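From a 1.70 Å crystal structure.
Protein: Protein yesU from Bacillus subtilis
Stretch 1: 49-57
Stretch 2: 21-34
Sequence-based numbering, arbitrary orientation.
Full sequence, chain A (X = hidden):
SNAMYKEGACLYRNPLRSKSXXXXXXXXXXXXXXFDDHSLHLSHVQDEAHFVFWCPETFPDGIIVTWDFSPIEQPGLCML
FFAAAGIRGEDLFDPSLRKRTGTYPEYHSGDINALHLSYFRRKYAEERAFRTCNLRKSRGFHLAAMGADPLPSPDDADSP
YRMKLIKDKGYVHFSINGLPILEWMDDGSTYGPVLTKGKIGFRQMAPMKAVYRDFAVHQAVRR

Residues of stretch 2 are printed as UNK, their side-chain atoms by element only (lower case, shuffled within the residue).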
ATOM      1  N   ALA A  49       0.111   8.369 -16.050  1.00 10.45           N
ATOM      2  CA  ALA A  49       0.116   9.285 -14.912  1.00  9.39           C
ATOM      3  C   ALA A  49       0.096   8.528 -13.584  1.00  9.24           C
ATOM      4  O   ALA A  49      -0.882   8.595 -12.834  1.00  9.93           O
ATOM      5  CB  ALA A  49      -1.087  10.228 -14.993  1.00  9.09           C
ATOM      6  N   HIS A  50       1.185   7.823 -13.296  1.00  7.50           N
ATOM      7  CA  HIS A  50       1.299   7.039 -12.068  1.00  6.70           C
ATOM      8  C   HIS A  50       1.358   7.958 -10.850  1.00  6.66           C
ATOM      9  O   HIS A  50       1.818   9.101 -10.946  1.00  7.07           O
ATOM     10  CB  HIS A  50       2.549   6.159 -12.148  1.00  6.06           C
ATOM     11  CG  HIS A  50       2.687   5.435 -13.453  1.00  6.81           C
ATOM     12  ND1 HIS A  50       1.628   4.808 -14.070  1.00  8.15           N
ATOM     13  CD2 HIS A  50       3.757   5.250 -14.263  1.00  9.25           C
ATOM     14  CE1 HIS A  50       2.036   4.269 -15.205  1.00  8.68           C
ATOM     15  NE2 HIS A  50       3.325   4.522 -15.346  1.00  9.32           N
ATOM     16  N   PHE A  51       0.906   7.468  -9.700  1.00  6.77           N
ATOM     17  CA  PHE A  51       0.902   8.306  -8.505  1.00  7.56           C
ATOM     18  C   PHE A  51       1.000   7.535  -7.198  1.00  7.68           C
ATOM     19  O   PHE A  51       0.943   6.311  -7.174  1.00  7.63           O
ATOM     20  CB  PHE A  51      -0.395   9.130  -8.470  1.00  7.86           C
ATOM     21  CG  PHE A  51      -1.638   8.309  -8.181  1.00  7.75           C
ATOM     22  CD1 PHE A  51      -1.892   7.817  -6.900  1.00  8.67           C
ATOM     23  CD2 PHE A  51      -2.547   8.023  -9.192  1.00  7.95           C
ATOM     24  CE1 PHE A  51      -3.035   7.051  -6.631  1.00  9.25           C
ATOM     25  CE2 PHE A  51      -3.694   7.255  -8.933  1.00  8.50           C
ATOM     26  CZ  PHE A  51      -3.933   6.771  -7.647  1.00  8.54           C
ATOM     27  N   VAL A  52       1.166   8.288  -6.117  1.00  7.27           N
ATOM     28  CA  VAL A  52       1.164   7.737  -4.769  1.00  7.14           C
ATOM     29  C   VAL A  52       0.329   8.760  -3.999  1.00  8.40           C
ATOM     30  O   VAL A  52       0.630   9.954  -4.013  1.00  9.44           O
ATOM     31  CB  VAL A  52       2.564   7.637  -4.147  1.00  6.41           C
ATOM     32  CG1 VAL A  52       2.451   7.020  -2.754  1.00  7.88           C
ATOM     33  CG2 VAL A  52       3.473   6.776  -5.024  1.00  8.03           C
ATOM     34  N   PHE A  53      -0.734   8.285  -3.358  1.00  7.00           N
ATOM     35  CA  PHE A  53      -1.661   9.127  -2.600  1.00  7.77           C
ATOM     36  C   PHE A  53      -1.454   8.786  -1.126  1.00  7.95           C
ATOM     37  O   PHE A  53      -1.843   7.712  -0.676  1.00  9.72           O
ATOM     38  CB  PHE A  53      -3.085   8.797  -3.055  1.00  7.71           C
ATOM     39  CG  PHE A  53      -4.144   9.718  -2.517  1.00  8.80           C
ATOM     40  CD1 PHE A  53      -3.930  11.092  -2.431  1.00  9.94           C
ATOM     41  CD2 PHE A  53      -5.389   9.211  -2.160  1.00 11.01           C
ATOM     42  CE1 PHE A  53      -4.942  11.943  -2.001  1.00  9.69           C
ATOM     43  CE2 PHE A  53      -6.412  10.056  -1.729  1.00 10.77           C
ATOM     44  CZ  PHE A  53      -6.186  11.424  -1.650  1.00 10.92           C
ATOM     45  N   TRP A  54      -0.845   9.707  -0.385  1.00  8.35           N
ATOM     46  CA  TRP A  54      -0.524   9.481   1.023  1.00  9.05           C
ATOM     47  C   TRP A  54      -1.488   9.956   2.095  1.00  9.19           C
ATOM     48  O   TRP A  54      -2.053  11.046   2.009  1.00 10.77           O
ATOM     49  CB  TRP A  54       0.823  10.122   1.379  1.00  9.38           C
ATOM     50  CG  TRP A  54       1.994   9.684   0.585  1.00  8.14           C
ATOM     51  CD1 TRP A  54       2.502  10.285  -0.536  1.00  8.79           C
ATOM     52  CD2 TRP A  54       2.840   8.564   0.860  1.00  7.43           C
ATOM     53  NE1 TRP A  54       3.614   9.606  -0.971  1.00  8.86           N
ATOM     54  CE2 TRP A  54       3.845   8.545  -0.133  1.00  8.50           C
ATOM     55  CE3 TRP A  54       2.847   7.572   1.851  1.00  8.50           C
ATOM     56  CZ2 TRP A  54       4.850   7.570  -0.165  1.00  6.30           C
ATOM     57  CZ3 TRP A  54       3.848   6.599   1.820  1.00  7.55           C
ATOM     58  CH2 TRP A  54       4.836   6.609   0.817  1.00  6.89           C
ATOM     59  N   CYS A  55      -1.634   9.131   3.127  1.00  9.40           N
ATOM     60  CA  CYS A  55      -2.424   9.481   4.298  1.00  9.68           C
ATOM     61  C   CYS A  55      -1.400  10.339   5.058  1.00 10.30           C
ATOM     62  O   CYS A  55      -0.220   9.996   5.113  1.00  9.83           O
ATOM     63  CB  CYS A  55      -2.770   8.222   5.093  1.00  9.72           C
ATOM     64  SG  CYS A  55      -3.440   8.520   6.747  1.00 10.52           S
ATOM     65  N   PRO A  56      -1.830  11.454   5.666  1.00 11.25           N
ATOM     66  CA  PRO A  56      -0.860  12.293   6.380  1.00 11.80           C
ATOM     67  C   PRO A  56      -0.368  11.830   7.750  1.00 12.14           C
ATOM     68  O   PRO A  56       0.639  12.337   8.249  1.00 12.73           O
ATOM     69  CB  PRO A  56      -1.583  13.631   6.469  1.00 12.95           C
ATOM     70  CG  PRO A  56      -3.003  13.197   6.711  1.00 14.05           C
ATOM     71  CD  PRO A  56      -3.182  12.039   5.724  1.00 12.50           C
ATOM     72  N   GLU A  57      -1.074  10.881   8.354  1.00 11.58           N
ATOM     73  CA  GLU A  57      -0.729  10.389   9.688  1.00 14.07           C
ATOM     74  C   GLU A  57       0.480   9.470   9.778  1.00 12.71           C
ATOM     75  O   GLU A  57       0.668   8.588   8.945  1.00 12.79           O
ATOM     76  CB  GLU A  57      -1.929   9.654  10.292  1.00 16.53           C
ATOM     77  CG  GLU A  57      -3.208  10.459  10.278  1.00 24.64           C
ATOM     78  CD  GLU A  57      -3.137  11.660  11.190  1.00 28.41           C
ATOM     79  OE1 GLU A  57      -3.863  12.643  10.934  1.00 32.56           O
ATOM     80  OE2 GLU A  57      -2.360  11.615  12.169  1.00 30.95           O
ATOM     81  N   UNK A  21     -13.014  13.317   3.810  1.00 12.18           N
ATOM     82  CA  UNK A  21     -12.232  12.224   4.381  1.00 12.77           C
ATOM     83  C   UNK A  21     -10.764  12.226   3.957  1.00 13.71           C
ATOM     84  O   UNK A  21      -9.910  11.704   4.673  1.00 13.37           O
ATOM     85  o   UNK A  21     -15.096  10.033   4.193  1.00 13.08           O
ATOM     86  c   UNK A  21     -12.863  10.871   4.036  1.00 12.46           C
ATOM     87  c   UNK A  21     -14.165  10.635   4.774  1.00 14.15           C
ATOM     88  o   UNK A  21     -14.247  11.043   5.950  1.00 14.36           O
ATOM     89  N   UNK A  22     -10.464  12.802   2.797  1.00 13.31           N
ATOM     90  CA  UNK A  22      -9.081  12.847   2.337  1.00 13.83           C
ATOM     91  C   UNK A  22      -8.586  14.285   2.274  1.00 17.10           C
ATOM     92  O   UNK A  22      -7.666  14.606   1.523  1.00 14.40           O
ATOM     93  c   UNK A  22      -8.926  12.197   0.949  1.00 14.01           C
ATOM     94  c   UNK A  22      -9.788  12.927  -0.070  1.00 14.98           C
ATOM     95  c   UNK A  22      -9.317  10.729   1.024  1.00 12.46           C
ATOM     96  N   UNK A  23      -9.201  15.135   3.089  1.00 19.46           N
ATOM     97  CA  UNK A  23      -8.869  16.555   3.167  1.00 25.08           C
ATOM     98  C   UNK A  23      -7.374  16.876   3.144  1.00 24.24           C
ATOM     99  O   UNK A  23      -6.911  17.627   2.283  1.00 26.78           O
ATOM    100  c   UNK A  23      -9.692  19.121   5.991  1.00 39.08           C
ATOM    101  c   UNK A  23      -9.287  20.568   6.245  1.00 42.29           C
ATOM    102  n   UNK A  23      -7.806  20.733   6.311  1.00 43.58           N
ATOM    103  c   UNK A  23      -9.490  17.158   4.431  1.00 28.82           C
ATOM    104  c   UNK A  23      -9.120  18.612   4.676  1.00 34.66           C
ATOM    105  N   UNK A  24      -6.624  16.315   4.088  1.00 22.34           N
ATOM    106  CA  UNK A  24      -5.192  16.582   4.179  1.00 22.31           C
ATOM    107  C   UNK A  24      -4.279  15.521   3.571  1.00 19.09           C
ATOM    108  O   UNK A  24      -3.090  15.482   3.881  1.00 18.68           O
ATOM    109  o   UNK A  24      -6.103  18.053   7.181  1.00 33.51           O
ATOM    110  c   UNK A  24      -5.325  18.103   6.205  1.00 30.85           C
ATOM    111  o   UNK A  24      -4.964  19.176   5.676  1.00 33.38           O
ATOM    112  c   UNK A  24      -4.789  16.802   5.640  1.00 27.04           C
ATOM    113  N   UNK A  25      -4.822  14.662   2.717  1.00 16.25           N
ATOM    114  CA  UNK A  25      -3.997  13.637   2.082  1.00 14.65           C
ATOM    115  C   UNK A  25      -3.133  14.295   1.014  1.00 14.77           C
ATOM    116  O   UNK A  25      -3.504  15.332   0.465  1.00 13.89           O
ATOM    117  c   UNK A  25      -5.439  11.601   2.475  1.00 11.64           C
ATOM    118  c   UNK A  25      -4.874  12.550   1.460  1.00 12.27           C
ATOM    119  c   UNK A  25      -5.978   7.453   2.803  1.00  8.73           C
ATOM    120  n   UNK A  25      -6.369  10.784   4.349  1.00 12.81           N
ATOM    121  c   UNK A  25      -5.964  11.922   3.692  1.00 11.51           C
ATOM    122  c   UNK A  25      -6.112   9.696   3.558  1.00 11.16           C
ATOM    123  c   UNK A  25      -5.164   9.249   1.373  1.00  9.64           C
ATOM    124  c   UNK A  25      -5.526  10.173   2.364  1.00 10.80           C
ATOM    125  c   UNK A  25      -6.344   8.335   3.789  1.00 10.47           C
ATOM    126  c   UNK A  25      -5.394   7.897   1.604  1.00  9.81           C
ATOM    127  N   UNK A  26      -1.977  13.704   0.728  1.00 13.50           N
ATOM    128  CA  UNK A  26      -1.086  14.268  -0.276  1.00 14.97           C
ATOM    129  C   UNK A  26      -0.992  13.422  -1.532  1.00 14.17           C
ATOM    130  O   UNK A  26      -0.538  12.276  -1.495  1.00 11.50           O
ATOM    131  n   UNK A  26       4.060  17.707   1.968  1.00 42.96           N
ATOM    132  c   UNK A  26       2.984  17.876   2.726  1.00 41.97           C
ATOM    133  c   UNK A  26       0.384  15.552   1.371  1.00 28.55           C
ATOM    134  c   UNK A  26       1.789  16.123   1.474  1.00 34.61           C
ATOM    135  c   UNK A  26       0.315  14.479   0.302  1.00 20.22           C
ATOM    136  n   UNK A  26       2.998  18.775   3.701  1.00 43.40           N
ATOM    137  n   UNK A  26       1.897  17.141   2.514  1.00 39.80           N
ATOM    138  N   UNK A  27      -1.426  14.007  -2.644  1.00 11.81           N
ATOM    139  CA  UNK A  27      -1.401  13.339  -3.936  1.00 12.54           C
ATOM    140  C   UNK A  27      -0.126  13.698  -4.689  1.00 12.20           C
ATOM    141  O   UNK A  27       0.135  14.870  -4.963  1.00 12.80           O
ATOM    142 se   UNK A  27      -2.714  11.314  -6.350  0.95 21.03          SE
ATOM    143  c   UNK A  27      -2.628  13.756  -4.756  1.00 13.76           C
ATOM    144  c   UNK A  27      -4.594  11.038  -5.975  1.00 16.22           C
ATOM    145  c   UNK A  27      -2.650  13.245  -6.193  1.00 15.11           C
ATOM    146  N   UNK A  28       0.674  12.687  -5.012  1.00 10.53           N
ATOM    147  CA  UNK A  28       1.919  12.897  -5.745  1.00  9.56           C
ATOM    148  C   UNK A  28       1.784  12.198  -7.091  1.00 10.25           C
ATOM    149  O   UNK A  28       1.888  10.978  -7.185  1.00  9.63           O
ATOM    150  o   UNK A  28       4.751  13.008  -1.719  1.00 12.76           O
ATOM    151  c   UNK A  28       4.382  12.371  -2.727  1.00 10.15           C
ATOM    152  o   UNK A  28       4.911  11.292  -3.069  1.00 11.18           O
ATOM    153  c   UNK A  28       3.230  12.935  -3.550  1.00 10.20           C
ATOM    154  c   UNK A  28       3.107  12.332  -4.950  1.00 10.51           C
ATOM    155  N   UNK A  29       1.543  12.978  -8.136  1.00  9.45           N
ATOM    156  CA  UNK A  29       1.376  12.389  -9.449  1.00  9.03           C
ATOM    157  C   UNK A  29      -0.019  12.696  -9.949  1.00  9.32           C
ATOM    158  O   UNK A  29      -0.829  13.268  -9.214  1.00 10.90           O
ATOM    159  N   UNK A  30      -0.305  12.291 -11.183  1.00  8.40           N
ATOM    160  CA  UNK A  30      -1.590  12.582 -11.798  1.00  9.44           C
ATOM    161  C   UNK A  30      -2.792  11.725 -11.460  1.00  9.41           C
ATOM    162  O   UNK A  30      -3.490  11.245 -12.357  1.00  8.55           O
ATOM    163  N   UNK A  31      -3.046  11.534 -10.170  1.00  9.86           N
ATOM    164  CA  UNK A  31      -4.196  10.747  -9.773  1.00  9.64           C
ATOM    165  C   UNK A  31      -5.462  11.577  -9.853  1.00 12.08           C
ATOM    166  O   UNK A  31      -5.427  12.800  -9.711  1.00 12.20           O
ATOM    167  N   UNK A  32      -6.585  10.911 -10.087  1.00 12.78           N
ATOM    168  CA  UNK A  32      -7.870  11.588 -10.174  1.00 16.41           C
ATOM    169  C   UNK A  32      -8.750  11.023  -9.062  1.00 15.81           C
ATOM    170  O   UNK A  32      -8.882   9.808  -8.931  1.00 14.47           O
ATOM    171  c   UNK A  32     -10.019  12.114 -13.371  1.00 35.20           C
ATOM    172  c   UNK A  32      -9.646  12.228 -11.907  1.00 30.63           C
ATOM    173  n   UNK A  32      -9.306  11.261 -14.100  1.00 37.67           N
ATOM    174  o   UNK A  32     -10.935  12.786 -13.844  1.00 39.51           O
ATOM    175  c   UNK A  32      -8.489  11.324 -11.547  1.00 21.83           C
ATOM    176  N   UNK A  33      -9.340  11.910  -8.266  1.00 15.31           N
ATOM    177  CA  UNK A  33     -10.188  11.517  -7.145  1.00 16.82           C
ATOM    178  C   UNK A  33     -11.678  11.741  -7.404  1.00 17.90           C
ATOM    179  O   UNK A  33     -12.080  12.791  -7.911  1.00 16.29           O
ATOM    180  c   UNK A  33      -7.758  12.830  -4.419  1.00 18.37           C
ATOM    181  c   UNK A  33      -8.348  11.937  -5.484  1.00 16.98           C
ATOM    182  c   UNK A  33      -9.782  12.300  -5.875  1.00 17.43           C
ATOM    183  c   UNK A  33     -10.749  12.011  -4.741  1.00 18.00           C
ATOM    184  N   UNK A  34     -12.486  10.748  -7.041  1.00 16.07           N
ATOM    185  CA  UNK A  34     -13.935  10.802  -7.210  1.00 18.35           C
ATOM    186  C   UNK A  34     -14.602  10.049  -6.060  1.00 18.46           C
ATOM    187  O   UNK A  34     -14.014   9.127  -5.495  1.00 16.82           O
ATOM    188  c   UNK A  34     -14.330  10.160  -8.540  1.00 19.95           C
ATOM    189  o   UNK A  34     -15.703   9.822  -8.551  1.00 27.57           O
TER
HETATM  190  O   HOH W   1       1.750  11.116 -12.718  1.00 10.72           O

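Position 21 carries two carbons, the second bearing two oxygens, and lies out of reach of stretch 1; the carboxylate carbon follows directly on CB, and a glutamate would need a third carbon, so this is Asp21. At position 22 one carbon bears two more, a fork whose CB lies 3.9 Å from Phe53 CZ: Val22. Position 23 has four carbons in a row ending in nitrogen, again without contact, and is Lys23. Position 24 repeats the short carboxylate; its CB sits 4.2 Å from Pro56 CG, and the residue is Asp24, salt-bridged to its neighbour (Lys23 NZ to Asp24 OD2, 3.3 Å).

Position 25 holds one carbon and then fused five- and six-membered rings of eight carbons and one nitrogen, which only tryptophan offers. Trp25 closes a type I turn begun at Val22, and one face of its indole receives Cys55 CA and Pro56 CD, the latter 3.4 Å from Trp25 CD1. Position 26 shows three carbons, a nitrogen, and a carbon bearing two more nitrogens; the guanidinium identifies Arg26, whose end leads away from stretch 1. The unbranched chain at position 27, two carbons, selenium and a carbon, is selenomethionine, Met27. Its SE lies 3.6 Å from Phe51 CD1, and its CE lies 3.6 Å from Phe53 CD1.

At position 28 three carbons end in two oxygens, one of them close to the Trp54 indole nitrogen. This is Glu28, and the weak hydrogen bond from Trp54 NE1 to Glu28 OE1 measures 3.0 Å.

Positions 29, 30 and 31 have no side-chain atoms: Gly29, Gly30 and Gly31. A CB would clash with His50 O and Phe51 CA at the first, with Ala49 CB at the second and with Phe51 CD2 at the third. One water links Gly30 N (2.8 Å) to His50 O (2.7 Å).

Position 32 has three carbons, the third carrying one oxygen and one nitrogen, and points away; the atoms alone fit an amide, Gln32. Four carbons forked at the first, with one arm two carbons long, make position 33 Ile33, whose CD1 is 3.5 Å from Phe53 CZ. One carbon and one oxygen at position 34, out of reach, give Ser34.

The contact rests on an antiparallel strand pairing. Arg26 N to Trp54 O (3.0 Å) and Trp54 N to Arg26 O (2.8 Å) form one hydrogen-bonded pair; Glu28 N to Val52 O (2.9 Å) and Val52 N to Glu28 O (3.0 Å) form the next. Between them, Phe53 sends its ring between Met27 CE and Trp25 CE3 on opposite faces.

Stretch 2 21-34: DVKDWRMEGGGQIS
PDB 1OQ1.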